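Local structure of lombricine kinase (Urechis caupo, 3JPZ) at residues R196-I204 with L213-H221; V282-H292 with V344-E355. The protein catalyses the reversible transfer of a phosphoryl group from ATP to the guanidino compound lombricine, as a phosphagen kinase. One frame throughout, in Å; residues are numbered along the deposited sequence.

How the interactions relate
Both interactions belong to the catalytic domain and both reach its large antiparallel sheet, but their centres are about 37 Å apart, on opposite sides of the centre of the chain, and they do not touch. Each is largely buried. Interaction 1 pairs two neighbouring strands of that sheet with each other; two backbone bonds and two side-chain bonds, from an arginine and an asparagine, hold it. Interaction 2 lays a helix along an inner strand and the turn beyond it; leucines and valines carry the packing, and one buried glutamate supplies the polar link. Residues of interaction 1 also touch the second subunit, whereas no other chain of the assembly touches interaction 2.

Interaction 1: R196-I204 with L213-H221; sequences RDWPDARGI and LIWINEEDH
The guanidinium of R202 meets the carbonyl oxygen of N217 at its edge and lies with one face against W198, whose CE3 stands 3.6 Å above the guanidinium plane, offset toward the rim. R196 O, met end-on by NH1 and NH2, and a water at NH2 also lie in this plane, at other parts of its rim. The W198 ring in turn carries P199 CB and R202 CG on one face, and E218 CA comes up to its edge. All this flanks the open end of a beta hairpin, strands 203-207 and 212-216, in the antiparallel sheet of the catalytic domain. G203 and I216 form a hydrogen-bonded pair, with I216 N to G203 O 2.9 Å and nearly straight; the return bond, G203 N to I216 O, is longer at 3.3 Å. R202 suits the place because its several N-H groups can bind carbonyls of three residues: besides R196 O, NE gives to N217 O (2.8 Å) and NH1 reaches D200 O, well off the guanidinium plane. A bend at chi2 (62°) turns NE to face N217. The type II turn P199-R202 presents A201 O to N217 ND2, which bonds to it at 2.8 Å in the amide plane and also to R138 O of helix 135-149. Asparagine suits N217, supplying this donor and tolerating the left-handed backbone conformation. The guanidinium and amide planes stand almost perpendicular. E218 lies close to R223, an ADP-binding residue, and the backbone N of D197 is hydrogen-bonded to OD1 of D53 of the second subunit. I204 CG1 runs alongside W215 CD1, while the indole NE1 bonds to F179 O. At the far end I204 CG2 packs tightly, 3.5 Å from L213 CD1.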
loop_
_atom_site.group_PDB
_atom_site.type_symbol
_atom_site.label_atom_id
_atom_site.label_comp_id
_atom_site.label_asym_id
_atom_site.label_seq_id
_atom_site.Cartn_x
_atom_site.Cartn_y
_atom_site.Cartn_z
ATOM N N ARG A 196 -7.437 0.397 -2.964
ATOM C CA ARG A 196 -7.189 0.555 -4.397
ATOM C C ARG A 196 -8.208 1.447 -5.095
ATOM O O ARG A 196 -9.387 1.428 -4.773
ATOM C CB ARG A 196 -7.185 -0.808 -5.082
ATOM C CG ARG A 196 -5.853 -1.520 -5.051
ATOM C CD ARG A 196 -5.997 -2.990 -5.443
ATOM N NE ARG A 196 -7.072 -3.618 -4.679
ATOM C CZ ARG A 196 -8.221 -4.042 -5.195
ATOM N NH1 ARG A 196 -8.466 -3.945 -6.503
ATOM N NH2 ARG A 196 -9.119 -4.575 -4.395
ATOM N N ASP A 197 -7.731 2.202 -6.078
ATOM C CA ASP A 197 -8.576 3.052 -6.907
ATOM C C ASP A 197 -9.350 4.087 -6.109
ATOM O O ASP A 197 -10.436 4.492 -6.511
ATOM C CB ASP A 197 -9.562 2.197 -7.694
ATOM C CG ASP A 197 -8.929 0.953 -8.247
ATOM O OD1 ASP A 197 -8.054 1.077 -9.120
ATOM O OD2 ASP A 197 -9.300 -0.151 -7.798
ATOM N N TRP A 198 -8.792 4.519 -4.984
ATOM C CA TRP A 198 -9.429 5.528 -4.156
ATOM C C TRP A 198 -9.629 6.817 -4.932
ATOM O O TRP A 198 -8.688 7.295 -5.558
ATOM C CB TRP A 198 -8.575 5.828 -2.933
ATOM C CG TRP A 198 -9.368 6.519 -1.907
ATOM C CD1 TRP A 198 -9.544 7.854 -1.774
ATOM C CD2 TRP A 198 -10.151 5.903 -0.884
ATOM N NE1 TRP A 198 -10.372 8.115 -0.715
ATOM C CE2 TRP A 198 -10.759 6.933 -0.151
ATOM C CE3 TRP A 198 -10.381 4.579 -0.508
ATOM C CZ2 TRP A 198 -11.590 6.685 0.930
ATOM C CZ3 TRP A 198 -11.209 4.332 0.567
ATOM C CH2 TRP A 198 -11.800 5.379 1.276
ATOM N N PRO A 199 -10.843 7.407 -4.882
ATOM C CA PRO A 199 -12.065 7.026 -4.171
ATOM C C PRO A 199 -13.187 6.572 -5.105
ATOM O O PRO A 199 -14.361 6.853 -4.855
ATOM C CB PRO A 199 -12.500 8.342 -3.537
ATOM C CG PRO A 199 -11.857 9.443 -4.420
ATOM C CD PRO A 199 -10.999 8.752 -5.450
ATOM N N ASP A 200 -12.828 5.902 -6.186
ATOM C CA ASP A 200 -13.814 5.369 -7.113
ATOM C C ASP A 200 -14.799 4.438 -6.405
ATOM O O ASP A 200 -14.398 3.478 -5.741
ATOM C CB ASP A 200 -13.106 4.612 -8.228
ATOM C CG ASP A 200 -14.045 4.217 -9.335
ATOM O OD1 ASP A 200 -15.106 3.630 -9.037
ATOM O OD2 ASP A 200 -13.714 4.506 -10.496
ATOM N N ALA A 201 -16.088 4.741 -6.542
ATOM C CA ALA A 201 -17.154 3.939 -5.945
ATOM C C ALA A 201 -17.149 4.001 -4.415
ATOM O O ALA A 201 -17.654 3.101 -3.751
ATOM C CB ALA A 201 -17.065 2.497 -6.420
ATOM N N ARG A 202 -16.569 5.057 -3.859
ATOM C CA ARG A 202 -16.698 5.334 -2.426
ATOM C C ARG A 202 -17.705 6.445 -2.264
ATOM O O ARG A 202 -17.781 7.334 -3.107
ATOM C CB ARG A 202 -15.373 5.786 -1.820
ATOM C CG ARG A 202 -14.481 4.657 -1.398
ATOM C CD ARG A 202 -14.099 3.803 -2.590
ATOM N NE ARG A 202 -13.165 2.762 -2.192
ATOM C CZ ARG A 202 -12.163 2.315 -2.939
ATOM N NH1 ARG A 202 -11.952 2.815 -4.146
ATOM N NH2 ARG A 202 -11.362 1.373 -2.466
ATOM N N GLY A 203 -18.483 6.406 -1.193
ATOM C CA GLY A 203 -19.446 7.461 -0.966
ATOM C C GLY A 203 -20.033 7.500 0.422
ATOM O O GLY A 203 -19.878 6.579 1.222
ATOM N N ILE A 204 -20.716 8.603 0.692
ATOM C CA ILE A 204 -21.392 8.813 1.950
ATOM C C ILE A 204 -22.848 9.108 1.663
ATOM O O ILE A 204 -23.164 10.038 0.927
ATOM C CB ILE A 204 -20.793 10.009 2.693
ATOM C CG1 ILE A 204 -19.300 9.778 2.954
ATOM C CG2 ILE A 204 -21.553 10.253 3.985
ATOM C CD1 ILE A 204 -18.549 11.030 3.365
ATOM N N LEU A 213 -26.520 7.043 8.738
ATOM C CA LEU A 213 -25.364 7.352 7.911
ATOM C C LEU A 213 -24.851 6.080 7.253
ATOM O O LEU A 213 -24.764 5.039 7.878
ATOM C CB LEU A 213 -24.269 7.983 8.768
ATOM C CG LEU A 213 -22.869 8.053 8.155
ATOM C CD1 LEU A 213 -22.809 9.074 7.016
ATOM C CD2 LEU A 213 -21.868 8.389 9.256
ATOM N N ILE A 214 -24.504 6.178 5.982
ATOM C CA ILE A 214 -24.105 5.021 5.209
ATOM C C ILE A 214 -22.780 5.343 4.541
ATOM O O ILE A 214 -22.676 6.334 3.832
ATOM C CB ILE A 214 -25.164 4.703 4.134
ATOM C CG1 ILE A 214 -26.500 4.333 4.790
ATOM C CG2 ILE A 214 -24.687 3.608 3.184
ATOM C CD1 ILE A 214 -26.478 3.040 5.575
ATOM N N TRP A 215 -21.755 4.541 4.799
ATOM C CA TRP A 215 -20.499 4.645 4.052
ATOM C C TRP A 215 -20.392 3.464 3.113
ATOM O O TRP A 215 -20.542 2.319 3.527
ATOM C CB TRP A 215 -19.277 4.603 4.951
ATOM C CG TRP A 215 -19.051 5.790 5.792
ATOM C CD1 TRP A 215 -19.696 6.981 5.730
ATOM C CD2 TRP A 215 -18.064 5.913 6.814
ATOM N NE1 TRP A 215 -19.182 7.842 6.669
ATOM C CE2 TRP A 215 -18.174 7.208 7.345
ATOM C CE3 TRP A 215 -17.089 5.050 7.331
ATOM C CZ2 TRP A 215 -17.350 7.665 8.382
ATOM C CZ3 TRP A 215 -16.275 5.506 8.363
ATOM C CH2 TRP A 215 -16.410 6.802 8.870
ATOM N N ILE A 216 -20.103 3.741 1.857
ATOM C CA ILE A 216 -19.925 2.685 0.880
ATOM C C ILE A 216 -18.450 2.543 0.524
ATOM O O ILE A 216 -17.775 3.517 0.190
ATOM C CB ILE A 216 -20.766 2.947 -0.383
ATOM C CG1 ILE A 216 -22.250 3.000 -0.017
ATOM C CG2 ILE A 216 -20.518 1.866 -1.435
ATOM C CD1 ILE A 216 -23.160 3.237 -1.186
ATOM N N ASN A 217 -17.956 1.318 0.641
ATOM C CA ASN A 217 -16.663 0.940 0.106
ATOM C C ASN A 217 -15.502 1.652 0.793
ATOM O O ASN A 217 -14.464 1.888 0.188
ATOM C CB ASN A 217 -16.648 1.122 -1.422
ATOM C CG ASN A 217 -17.415 0.010 -2.141
ATOM O OD1 ASN A 217 -17.415 -1.136 -1.698
ATOM N ND2 ASN A 217 -18.076 0.345 -3.236
ATOM N N GLU A 218 -15.684 1.984 2.066
ATOM C CA GLU A 218 -14.551 2.323 2.914
ATOM C C GLU A 218 -13.894 1.007 3.335
ATOM O O GLU A 218 -13.131 0.417 2.570
ATOM C CB GLU A 218 -14.987 3.138 4.132
ATOM C CG GLU A 218 -13.826 3.750 4.892
ATOM C CD GLU A 218 -13.857 3.449 6.373
ATOM O OE1 GLU A 218 -14.676 2.605 6.805
ATOM O OE2 GLU A 218 -13.042 4.045 7.103
ATOM N N GLU A 219 -14.215 0.527 4.531
ATOM C CA GLU A 219 -13.650 -0.721 5.046
ATOM C C GLU A 219 -14.528 -1.909 4.677
ATOM O O GLU A 219 -14.038 -2.979 4.323
ATOM C CB GLU A 219 -13.493 -0.635 6.566
ATOM C CG GLU A 219 -12.989 -1.907 7.218
ATOM C CD GLU A 219 -12.579 -1.693 8.670
ATOM O OE1 GLU A 219 -12.391 -2.700 9.385
ATOM O OE2 GLU A 219 -12.447 -0.522 9.096
ATOM N N ASP A 220 -15.835 -1.702 4.768
ATOM C CA ASP A 220 -16.821 -2.708 4.405
ATOM C C ASP A 220 -17.537 -2.210 3.159
ATOM O O ASP A 220 -17.384 -1.053 2.777
ATOM C CB ASP A 220 -17.822 -2.911 5.546
ATOM C CG ASP A 220 -17.153 -3.378 6.835
ATOM O OD1 ASP A 220 -16.542 -4.467 6.833
ATOM O OD2 ASP A 220 -17.242 -2.658 7.851
ATOM N N HIS A 221 -18.310 -3.068 2.508
ATOM C CA HIS A 221 -19.104 -2.595 1.391
ATOM C C HIS A 221 -20.014 -1.503 1.920
ATOM O O HIS A 221 -20.038 -0.389 1.402
ATOM C CB HIS A 221 -19.937 -3.716 0.758
ATOM C CG HIS A 221 -19.134 -4.693 -0.039
ATOM N ND1 HIS A 221 -19.516 -6.007 -0.204
ATOM C CD2 HIS A 221 -17.968 -4.554 -0.711
ATOM C CE1 HIS A 221 -18.621 -6.634 -0.945
ATOM N NE2 HIS A 221 -17.671 -5.774 -1.266
HETATM O O HOH W 1 -11.977 0.027 0.244
#

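Interaction 2: V282-H292 with V344-E355; sequences VHVQLHQLSKH and VKKLIDMEQALE
E351 sends CG anti to its backbone N (chi1 -176°) and then bends at chi2 (57°), which carries its carboxylate off the helix to the backbone of Q288 and L289. The two oxygens accept from successive amides: OE2 from Q288 N at 2.8 Å through its syn lone pair, and OE1 from L289 N at 2.8 Å, also on the syn side but 21° out of the carboxylate plane. A glutamate suits this place, since its two oxygens can serve both amides at the start of the 3-10 segment 289-291, and the chain is long enough to bridge from the helix. Two such donors would tend to stabilise its negative charge. S290 OG also bonds to L286 O within the same turn.

L289 is the main apolar side chain of the turn. The terminal branch of a leucine lets it touch L347 with one methyl and M350 and L354 with the other: its side chain crosses that of L347 at about a right angle, with CD2 3.7 Å from L347 CD2, while CD1 meets M350 CB and L354 CD1, both at 3.8 Å. L354 CB and Q288 CB lie 3.5 Å apart as the two chains slide past each other, and L354 CD2 approaches the H292 ring. Nearer the start of the helical segment, compact V282 and V344 meet tip to tip, CG2 to CG2, at 3.9 Å.

V282 and H283 are predicted to lie in the ATP site, so the helix backs a strand that probably lines it. The 344-355 part of helix 333-355 runs nearly parallel to the 282-285 part of strand 279-285, the segment axes approaching to 9.9 Å. Strands 113-122 and 320-325 flank that strand, and helix 295-301 packs against L286, L347 and M350 through F295 and I298.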
loop_
_atom_site.group_PDB
_atom_site.type_symbol
_atom_site.label_atom_id
_atom_site.label_comp_id
_atom_site.label_asym_id
_atom_site.label_seq_id
_atom_site.Cartn_x
_atom_site.Cartn_y
_atom_site.Cartn_z
ATOM N N VAL A 282 -22.177 5.027 23.475
ATOM C CA VAL A 282 -22.713 6.294 23.914
ATOM C C VAL A 282 -21.520 7.186 24.183
ATOM O O VAL A 282 -20.404 6.707 24.390
ATOM C CB VAL A 282 -23.494 6.213 25.234
ATOM C CG1 VAL A 282 -24.600 5.202 25.162
ATOM C CG2 VAL A 282 -22.533 5.924 26.394
ATOM N N HIS A 283 -21.751 8.487 24.183
ATOM C CA HIS A 283 -20.816 9.400 24.806
ATOM C C HIS A 283 -21.398 9.669 26.168
ATOM O O HIS A 283 -22.542 10.078 26.269
ATOM C CB HIS A 283 -20.710 10.686 23.995
ATOM C CG HIS A 283 -19.798 10.572 22.819
ATOM N ND1 HIS A 283 -19.351 11.669 22.118
ATOM C CD2 HIS A 283 -19.226 9.493 22.240
ATOM C CE1 HIS A 283 -18.551 11.269 21.146
ATOM N NE2 HIS A 283 -18.456 9.954 21.201
ATOM N N VAL A 284 -20.637 9.416 27.223
ATOM C CA VAL A 284 -21.173 9.592 28.565
ATOM C C VAL A 284 -20.191 10.310 29.479
ATOM O O VAL A 284 -19.006 9.974 29.543
ATOM C CB VAL A 284 -21.612 8.241 29.186
ATOM C CG1 VAL A 284 -20.480 7.236 29.153
ATOM C CG2 VAL A 284 -22.132 8.452 30.607
ATOM N N GLN A 285 -20.705 11.312 30.183
ATOM C CA GLN A 285 -19.897 12.123 31.074
ATOM C C GLN A 285 -19.745 11.460 32.441
ATOM O O GLN A 285 -20.732 11.108 33.086
ATOM C CB GLN A 285 -20.539 13.498 31.224
ATOM C CG GLN A 285 -19.634 14.550 31.840
ATOM C CD GLN A 285 -20.206 15.939 31.697
ATOM O OE1 GLN A 285 -19.494 16.882 31.353
ATOM N NE2 GLN A 285 -21.501 16.071 31.945
ATOM N N LEU A 286 -18.498 11.314 32.878
ATOM C CA LEU A 286 -18.176 10.629 34.115
ATOM C C LEU A 286 -17.119 11.405 34.886
ATOM O O LEU A 286 -15.981 10.967 35.005
ATOM C CB LEU A 286 -17.642 9.233 33.801
ATOM C CG LEU A 286 -18.571 8.330 32.990
ATOM C CD1 LEU A 286 -17.837 7.074 32.549
ATOM C CD2 LEU A 286 -19.808 7.983 33.803
ATOM N N HIS A 287 -17.497 12.557 35.413
ATOM C CA HIS A 287 -16.543 13.403 36.116
ATOM C C HIS A 287 -15.839 12.639 37.229
ATOM O O HIS A 287 -14.619 12.565 37.270
ATOM C CB HIS A 287 -17.244 14.638 36.686
ATOM C CG HIS A 287 -17.768 15.572 35.638
ATOM N ND1 HIS A 287 -16.953 16.172 34.701
ATOM C CD2 HIS A 287 -19.021 16.021 35.388
ATOM C CE1 HIS A 287 -17.684 16.942 33.914
ATOM N NE2 HIS A 287 -18.941 16.871 34.313
ATOM N N GLN A 288 -16.621 12.044 38.113
ATOM C CA GLN A 288 -16.093 11.457 39.335
ATOM C C GLN A 288 -15.534 10.070 39.098
ATOM O O GLN A 288 -14.491 9.709 39.635
ATOM C CB GLN A 288 -17.195 11.393 40.393
ATOM C CG GLN A 288 -17.681 12.756 40.823
ATOM C CD GLN A 288 -16.528 13.686 41.116
ATOM O OE1 GLN A 288 -15.701 13.408 41.984
ATOM N NE2 GLN A 288 -16.451 14.792 40.379
ATOM N N LEU A 289 -16.226 9.298 38.274
ATOM C CA LEU A 289 -15.936 7.871 38.157
ATOM C C LEU A 289 -14.612 7.646 37.437
ATOM O O LEU A 289 -13.897 6.682 37.710
ATOM C CB LEU A 289 -17.073 7.157 37.429
ATOM C CG LEU A 289 -16.964 5.635 37.411
ATOM C CD1 LEU A 289 -16.909 5.096 38.837
ATOM C CD2 LEU A 289 -18.115 5.019 36.641
ATOM N N SER A 290 -14.290 8.550 36.522
ATOM C CA SER A 290 -13.056 8.464 35.761
ATOM C C SER A 290 -11.840 8.781 36.629
ATOM O O SER A 290 -10.707 8.488 36.252
ATOM C CB SER A 290 -13.096 9.434 34.590
ATOM O OG SER A 290 -13.344 10.751 35.037
ATOM N N LYS A 291 -12.079 9.396 37.781
ATOM C CA LYS A 291 -11.010 9.643 38.739
ATOM C C LYS A 291 -10.935 8.503 39.745
ATOM O O LYS A 291 -10.024 8.451 40.572
ATOM C CB LYS A 291 -11.237 10.961 39.476
ATOM C CG LYS A 291 -11.568 12.137 38.580
ATOM C CD LYS A 291 -11.758 13.419 39.394
ATOM C CE LYS A 291 -12.586 14.464 38.646
ATOM N NZ LYS A 291 -12.219 14.593 37.204
ATOM N N HIS A 292 -11.901 7.591 39.675
ATOM C CA HIS A 292 -11.944 6.469 40.604
ATOM C C HIS A 292 -10.870 5.440 40.248
ATOM O O HIS A 292 -10.719 5.075 39.080
ATOM C CB HIS A 292 -13.324 5.809 40.600
ATOM C CG HIS A 292 -13.552 4.888 41.761
ATOM N ND1 HIS A 292 -13.136 3.574 41.761
ATOM C CD2 HIS A 292 -14.145 5.095 42.962
ATOM C CE1 HIS A 292 -13.467 3.008 42.911
ATOM N NE2 HIS A 292 -14.079 3.910 43.658
ATOM N N VAL A 344 -23.801 1.005 30.914
ATOM C CA VAL A 344 -23.788 2.462 30.966
ATOM C C VAL A 344 -24.626 2.955 32.136
ATOM O O VAL A 344 -24.259 3.913 32.822
ATOM C CB VAL A 344 -24.301 3.079 29.658
ATOM C CG1 VAL A 344 -24.491 4.587 29.815
ATOM C CG2 VAL A 344 -23.338 2.763 28.515
ATOM N N LYS A 345 -25.752 2.291 32.363
ATOM C CA LYS A 345 -26.599 2.592 33.502
ATOM C C LYS A 345 -25.814 2.408 34.807
ATOM O O LYS A 345 -25.939 3.206 35.726
ATOM C CB LYS A 345 -27.837 1.695 33.474
ATOM C CG LYS A 345 -28.764 1.834 34.672
ATOM C CD LYS A 345 -29.224 3.263 34.869
ATOM C CE LYS A 345 -30.377 3.357 35.854
ATOM N NZ LYS A 345 -30.042 2.738 37.160
ATOM N N LYS A 346 -24.999 1.363 34.882
ATOM C CA LYS A 346 -24.186 1.121 36.076
ATOM C C LYS A 346 -23.140 2.215 36.258
ATOM O O LYS A 346 -22.909 2.684 37.374
ATOM C CB LYS A 346 -23.498 -0.254 36.014
ATOM C CG LYS A 346 -24.481 -1.421 35.914
ATOM C CD LYS A 346 -23.791 -2.782 35.965
ATOM C CE LYS A 346 -24.688 -3.876 35.377
ATOM N NZ LYS A 346 -23.973 -5.166 35.136
ATOM N N LEU A 347 -22.491 2.597 35.163
ATOM C CA LEU A 347 -21.518 3.671 35.187
ATOM C C LEU A 347 -22.153 4.917 35.784
ATOM O O LEU A 347 -21.575 5.568 36.652
ATOM C CB LEU A 347 -21.003 3.953 33.778
ATOM C CG LEU A 347 -20.160 2.828 33.175
ATOM C CD1 LEU A 347 -19.991 2.989 31.667
ATOM C CD2 LEU A 347 -18.813 2.742 33.865
ATOM N N ILE A 348 -23.357 5.231 35.320
ATOM C CA ILE A 348 -24.101 6.382 35.820
ATOM C C ILE A 348 -24.474 6.228 37.296
ATOM O O ILE A 348 -24.357 7.178 38.057
ATOM C CB ILE A 348 -25.382 6.616 34.992
ATOM C CG1 ILE A 348 -25.021 7.087 33.581
ATOM C CG2 ILE A 348 -26.276 7.644 35.667
ATOM C CD1 ILE A 348 -26.157 6.953 32.587
ATOM N N ASP A 349 -24.918 5.035 37.695
ATOM C CA ASP A 349 -25.225 4.758 39.097
ATOM C C ASP A 349 -24.012 5.080 39.975
ATOM O O ASP A 349 -24.134 5.656 41.051
ATOM C CB ASP A 349 -25.615 3.289 39.302
ATOM C CG ASP A 349 -26.957 2.941 38.692
ATOM O OD1 ASP A 349 -27.699 3.863 38.301
ATOM O OD2 ASP A 349 -27.273 1.735 38.611
ATOM N N MET A 350 -22.832 4.711 39.503
ATOM C CA MET A 350 -21.616 4.935 40.279
ATOM C C MET A 350 -21.267 6.408 40.264
ATOM O O MET A 350 -20.809 6.958 41.265
ATOM C CB MET A 350 -20.457 4.135 39.703
ATOM C CG MET A 350 -20.645 2.641 39.753
ATOM S SD MET A 350 -19.331 1.816 38.840
ATOM C CE MET A 350 -19.638 0.115 39.270
ATOM N N GLU A 351 -21.478 7.049 39.118
ATOM C CA GLU A 351 -21.189 8.467 38.996
ATOM C C GLU A 351 -22.019 9.230 40.022
ATOM O O GLU A 351 -21.490 10.046 40.769
ATOM C CB GLU A 351 -21.491 8.967 37.581
ATOM C CG GLU A 351 -21.135 10.419 37.341
ATOM C CD GLU A 351 -19.673 10.731 37.618
ATOM O OE1 GLU A 351 -18.785 9.918 37.276
ATOM O OE2 GLU A 351 -19.413 11.813 38.168
ATOM N N GLN A 352 -23.314 8.931 40.079
ATOM C CA GLN A 352 -24.229 9.652 40.958
ATOM C C GLN A 352 -23.874 9.388 42.411
ATOM O O GLN A 352 -23.874 10.306 43.232
ATOM C CB GLN A 352 -25.681 9.264 40.664
ATOM C CG GLN A 352 -26.111 9.678 39.272
ATOM C CD GLN A 352 -27.439 9.084 38.830
ATOM O OE1 GLN A 352 -27.776 7.935 39.137
ATOM N NE2 GLN A 352 -28.190 9.865 38.078
ATOM N N ALA A 353 -23.561 8.132 42.715
ATOM C CA ALA A 353 -23.109 7.749 44.042
ATOM C C ALA A 353 -21.944 8.614 44.503
ATOM O O ALA A 353 -21.937 9.096 45.632
ATOM C CB ALA A 353 -22.708 6.289 44.056
ATOM N N LEU A 354 -20.959 8.795 43.624
ATOM C CA LEU A 354 -19.769 9.582 43.929
ATOM C C LEU A 354 -20.091 11.068 44.012
ATOM O O LEU A 354 -19.485 11.796 44.794
ATOM C CB LEU A 354 -18.699 9.360 42.857
ATOM C CG LEU A 354 -18.152 7.938 42.736
ATOM C CD1 LEU A 354 -17.349 7.776 41.455
ATOM C CD2 LEU A 354 -17.303 7.593 43.955
ATOM N N GLU A 355 -21.029 11.514 43.184
ATOM C CA GLU A 355 -21.487 12.898 43.215
ATOM C C GLU A 355 -22.080 13.207 44.582
ATOM O O GLU A 355 -22.001 14.338 45.062
ATOM C CB GLU A 355 -22.543 13.144 42.134
ATOM C CG GLU A 355 -21.996 13.219 40.725
ATOM C CD GLU A 355 -23.103 13.295 39.677
ATOM O OE1 GLU A 355 -24.262 12.996 40.014
ATOM O OE2 GLU A 355 -22.822 13.664 38.522
#